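Local coordinates for protein probable tRNA pseudouridine synthase D (Methanosarcina mazei, PDB 1Z2Z) that probably isomerises uridine 13 of transfer RNAs to pseudouridine, at residues 69-74 against 106-111; 279-284 against 337-342. All blocks are in the same frame, centred on the assembly; numbering follows the deposited sequence.

Contact 1: 69-74 against 106-111; sequences SRILQV and EKIHLK
The backbone hydrogen bond from V74 N to S69 O, 3.2 Å long, closes the end of helix 61-72, where I71 and L72 meet I108 and L110 of the loop leading into strand 113-121. With Q73 at positive phi and a weak bond from Q73 N to R70 O, this ending is a Schellman motif. No hydrogen bond joins the two segments, which are held by apolar side chains alone.

I71 divides its contacts between two branches. Its CG1 arm is extended (chi2 174°), carrying CD1 to within 4.2 Å of CD1 of L110, while the shorter CG2 branch meets CD1 of I108 at 4.2 Å. L110 also lies on T67 and L68, so it follows the helix back toward its earlier turns.

The arrangement is a small surface patch, about 140 Å² in all, that lays the connection between helix 102-105 and strand 113-121 along the last turn of helix 61-72. Just beyond the patch, W59 NE1 hydrogen-bonds to the carbonyl oxygen of K111. The extended arm of I108 ends between two residues of the helix, its CD1 methyl touching I71 and also CD2 of L72 at 4.4 Å.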
# COMPACT_ATOMS: atom_id res chain seq x y z
N SER A 69 -11.56 13.82 -21.99
CA SER A 69 -11.06 13.46 -23.31
C SER A 69 -12.17 13.54 -24.36
O SER A 69 -11.89 13.82 -25.52
CB SER A 69 -10.42 12.07 -23.32
OG SER A 69 -11.36 11.06 -23.58
N ARG A 70 -13.43 13.33 -23.97
CA ARG A 70 -14.52 13.40 -24.92
C ARG A 70 -14.85 14.86 -25.28
O ARG A 70 -15.14 15.17 -26.42
CB ARG A 70 -15.76 12.72 -24.34
CG ARG A 70 -15.80 11.22 -24.53
CD ARG A 70 -16.73 10.62 -23.48
NE ARG A 70 -17.03 9.21 -23.70
CZ ARG A 70 -17.60 8.42 -22.80
NH1 ARG A 70 -17.94 8.91 -21.61
NH2 ARG A 70 -17.84 7.15 -23.10
N ILE A 71 -14.76 15.74 -24.30
CA ILE A 71 -15.04 17.15 -24.46
C ILE A 71 -13.97 17.87 -25.26
O ILE A 71 -14.24 18.85 -25.98
CB ILE A 71 -15.13 17.82 -23.06
CG1 ILE A 71 -16.29 17.18 -22.30
CG2 ILE A 71 -15.23 19.32 -23.19
CD1 ILE A 71 -16.40 17.63 -20.90
N LEU A 72 -12.73 17.42 -25.12
CA LEU A 72 -11.62 18.02 -25.85
C LEU A 72 -11.24 17.19 -27.08
O LEU A 72 -10.35 17.56 -27.83
CB LEU A 72 -10.40 18.17 -24.92
CG LEU A 72 -10.53 18.96 -23.62
CD1 LEU A 72 -9.39 18.56 -22.70
CD2 LEU A 72 -10.51 20.45 -23.88
N GLN A 73 -11.93 16.07 -27.29
CA GLN A 73 -11.66 15.20 -28.44
C GLN A 73 -10.16 14.94 -28.61
O GLN A 73 -9.56 15.37 -29.60
CB GLN A 73 -12.20 15.79 -29.74
CG GLN A 73 -13.68 16.03 -29.77
CD GLN A 73 -14.50 14.78 -29.82
OE1 GLN A 73 -14.56 14.10 -30.84
NE2 GLN A 73 -15.15 14.45 -28.71
N VAL A 74 -9.57 14.28 -27.63
CA VAL A 74 -8.16 13.90 -27.62
C VAL A 74 -8.15 12.53 -26.96
O VAL A 74 -9.13 12.12 -26.33
CB VAL A 74 -7.31 14.84 -26.77
CG1 VAL A 74 -7.38 16.24 -27.33
CG2 VAL A 74 -7.75 14.79 -25.32
N GLU A 106 -11.79 27.15 -19.01
CA GLU A 106 -12.51 28.10 -18.19
C GLU A 106 -14.00 28.03 -18.52
O GLU A 106 -14.82 28.60 -17.81
CB GLU A 106 -11.96 29.50 -18.45
CG GLU A 106 -11.34 30.16 -17.22
CD GLU A 106 -12.36 30.42 -16.12
OE1 GLU A 106 -12.05 31.20 -15.18
OE2 GLU A 106 -13.48 29.84 -16.18
N LYS A 107 -14.33 27.30 -19.59
CA LYS A 107 -15.70 27.14 -20.07
C LYS A 107 -16.28 25.75 -19.77
O LYS A 107 -17.43 25.45 -20.10
CB LYS A 107 -15.73 27.41 -21.58
CG LYS A 107 -17.12 27.54 -22.15
CD LYS A 107 -17.17 28.16 -23.54
CE LYS A 107 -18.51 28.88 -23.74
NZ LYS A 107 -18.59 30.09 -22.86
N ILE A 108 -15.46 24.89 -19.16
CA ILE A 108 -15.87 23.54 -18.79
C ILE A 108 -16.36 23.62 -17.35
O ILE A 108 -15.63 24.04 -16.45
CB ILE A 108 -14.69 22.55 -18.85
CG1 ILE A 108 -14.16 22.46 -20.27
CG2 ILE A 108 -15.12 21.19 -18.36
CD1 ILE A 108 -12.97 21.54 -20.41
N HIS A 109 -17.61 23.22 -17.14
CA HIS A 109 -18.20 23.26 -15.81
C HIS A 109 -18.88 21.93 -15.55
O HIS A 109 -20.05 21.75 -15.88
CB HIS A 109 -19.24 24.38 -15.72
CG HIS A 109 -18.68 25.74 -16.02
ND1 HIS A 109 -17.86 26.41 -15.15
CD2 HIS A 109 -18.77 26.51 -17.13
CE1 HIS A 109 -17.47 27.55 -15.70
NE2 HIS A 109 -18.01 27.64 -16.90
N LEU A 110 -18.12 20.99 -14.99
CA LEU A 110 -18.67 19.68 -14.68
C LEU A 110 -19.15 19.67 -13.24
O LEU A 110 -18.71 20.49 -12.44
CB LEU A 110 -17.61 18.61 -14.91
CG LEU A 110 -17.48 18.28 -16.40
CD1 LEU A 110 -16.12 17.66 -16.68
CD2 LEU A 110 -18.61 17.33 -16.80
N LYS A 111 -20.08 18.78 -12.92
CA LYS A 111 -20.61 18.73 -11.58
C LYS A 111 -19.63 18.07 -10.61
O LYS A 111 -19.21 16.93 -10.80
CB LYS A 111 -21.95 17.99 -11.56
CG LYS A 111 -22.73 18.17 -10.26
CD LYS A 111 -23.90 17.21 -10.16
CE LYS A 111 -24.60 17.27 -8.79
NZ LYS A 111 -23.82 16.67 -7.66

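Contact 2: 279-284 against 337-342; sequences NIILCR and ITAPLP
I281 is the one residue of segment 279-284 that touches 337-342, and it meets A339 and P340 with separate branches. Here helix 263-287 packs against the irregular chain that follows strand 336-337, within the TRUD domain.

The tight part is the meeting of I281 with the P340 ring. CG1 of I281 stands beside the backbone N and anti to the carbonyl carbon (chi1 -71°), and the arm then runs on extended, so that CD1 comes to 3.5 Å from P340 CG at the outer end of the ring. The same methyl lies 3.9 Å from P340 O. CG2 of I281, on the other branch, faces the nitrogen side of the ring, 4.1 Å from P340 CD, and reaches CB of A339 at 4.3 Å. The proline is thus met along its CG-CD edge by both branches. V360 and E357 of helix 352-363 add to the packing, the first on I281 and the second on P340.

Packing is looser on either side of P340 along the chain. The side chain of L282 comes no closer than 5.3 Å to A339 CB and packs on V388, while P342 CD stays 4.8 Å from I281 CD1 and P342 packs on I277. Toward solvent, the helix carries the partly exposed R284, which forms a salt bridge with E363.

Several polar groups of 337-342 bond to other neighbours: A339 and L341 form backbone hydrogen bonds with R386 and T384, respectively, and T338 OG1 hydrogen-bonds to R385. The meeting with the helix is wholly apolar, so this contact itself probably contributes through burial of I281 and P340, while those hydrogen bonds tie 337-342 to other partners.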
# COMPACT_ATOMS: atom_id res chain seq x y z
N ASN A 279 6.18 -8.37 7.50
CA ASN A 279 5.22 -7.92 8.51
C ASN A 279 5.45 -8.64 9.82
O ASN A 279 5.59 -8.02 10.87
CB ASN A 279 3.78 -8.20 8.04
CG ASN A 279 3.28 -7.16 7.07
OD1 ASN A 279 2.56 -7.48 6.13
ND2 ASN A 279 3.63 -5.90 7.31
N ILE A 280 5.46 -9.96 9.75
CA ILE A 280 5.68 -10.77 10.94
C ILE A 280 6.89 -10.23 11.68
O ILE A 280 6.79 -9.86 12.86
CB ILE A 280 5.95 -12.22 10.55
CG1 ILE A 280 4.84 -12.70 9.62
CG2 ILE A 280 6.01 -13.09 11.77
CD1 ILE A 280 5.00 -14.11 9.16
N ILE A 281 8.02 -10.16 10.98
CA ILE A 281 9.27 -9.67 11.55
C ILE A 281 9.12 -8.33 12.26
O ILE A 281 9.60 -8.17 13.38
CB ILE A 281 10.36 -9.53 10.46
CG1 ILE A 281 10.82 -10.92 10.01
CG2 ILE A 281 11.54 -8.70 10.99
CD1 ILE A 281 11.68 -10.91 8.77
N LEU A 282 8.47 -7.39 11.60
CA LEU A 282 8.27 -6.07 12.17
C LEU A 282 7.52 -6.12 13.50
O LEU A 282 7.73 -5.28 14.39
CB LEU A 282 7.50 -5.19 11.20
CG LEU A 282 7.96 -3.73 11.20
CD1 LEU A 282 7.16 -2.98 10.15
CD2 LEU A 282 7.78 -3.11 12.58
N CYS A 283 6.64 -7.11 13.62
CA CYS A 283 5.82 -7.32 14.82
C CYS A 283 6.65 -7.91 15.93
O CYS A 283 6.75 -7.36 17.03
CB CYS A 283 4.67 -8.28 14.51
SG CYS A 283 3.39 -7.64 13.42
N ARG A 284 7.24 -9.07 15.63
CA ARG A 284 8.08 -9.78 16.57
C ARG A 284 9.06 -8.78 17.18
O ARG A 284 9.30 -8.78 18.38
CB ARG A 284 8.84 -10.89 15.85
CG ARG A 284 9.01 -12.15 16.66
CD ARG A 284 7.66 -12.79 16.97
NE ARG A 284 7.09 -13.51 15.83
CZ ARG A 284 5.84 -13.97 15.80
NH1 ARG A 284 5.03 -13.77 16.84
NH2 ARG A 284 5.39 -14.62 14.73
N ILE A 337 16.19 2.29 10.68
CA ILE A 337 16.34 0.87 11.02
C ILE A 337 15.56 0.13 9.94
O ILE A 337 14.45 0.52 9.61
CB ILE A 337 15.72 0.55 12.42
CG1 ILE A 337 16.44 1.35 13.52
CG2 ILE A 337 15.81 -0.94 12.71
CD1 ILE A 337 17.95 1.14 13.55
N THR A 338 16.13 -0.93 9.37
CA THR A 338 15.41 -1.64 8.33
C THR A 338 15.13 -3.07 8.75
O THR A 338 15.71 -3.58 9.71
CB THR A 338 16.21 -1.66 7.02
OG1 THR A 338 17.26 -2.63 7.12
CG2 THR A 338 16.82 -0.30 6.76
N ALA A 339 14.22 -3.72 8.03
CA ALA A 339 13.84 -5.10 8.29
C ALA A 339 14.06 -5.84 6.99
O ALA A 339 13.99 -5.27 5.91
CB ALA A 339 12.39 -5.17 8.70
N PRO A 340 14.29 -7.15 7.07
CA PRO A 340 14.53 -7.95 5.87
C PRO A 340 13.35 -8.39 5.04
O PRO A 340 12.30 -8.75 5.55
CB PRO A 340 15.28 -9.15 6.41
CG PRO A 340 14.61 -9.37 7.72
CD PRO A 340 14.50 -7.95 8.28
N LEU A 341 13.54 -8.35 3.73
CA LEU A 341 12.53 -8.83 2.80
C LEU A 341 13.25 -10.02 2.17
O LEU A 341 13.79 -9.94 1.07
CB LEU A 341 12.18 -7.75 1.76
CG LEU A 341 10.94 -6.89 2.04
CD1 LEU A 341 10.91 -5.67 1.15
CD2 LEU A 341 9.70 -7.71 1.80
N PRO A 342 13.29 -11.15 2.89
CA PRO A 342 13.92 -12.42 2.51
C PRO A 342 14.00 -12.75 1.01
O PRO A 342 13.04 -12.57 0.27
CB PRO A 342 13.12 -13.46 3.30
CG PRO A 342 11.83 -12.73 3.67
CD PRO A 342 12.35 -11.37 4.01

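The two contacts lie on opposite sides of the chain's centre, with their own centres 48 Å apart and their nearest atoms about 37 Å apart, and they do not touch. In sequence they follow one another: contact 1 is complete before contact 2 begins. Contact 1 is peripheral, about 32 Å from the centre of the chain, and joins a helix end to the loop that leads into strand 113-121 of the large mixed sheet; contact 2 is buried, about 16 Å from that centre, between a helix and a loop of the TRUD domain. D86, the predicted nucleophile, falls in sequence between the segments of contact 1, yet neither contact adjoins it. Both therefore concern the packing of separate parts of the enzyme.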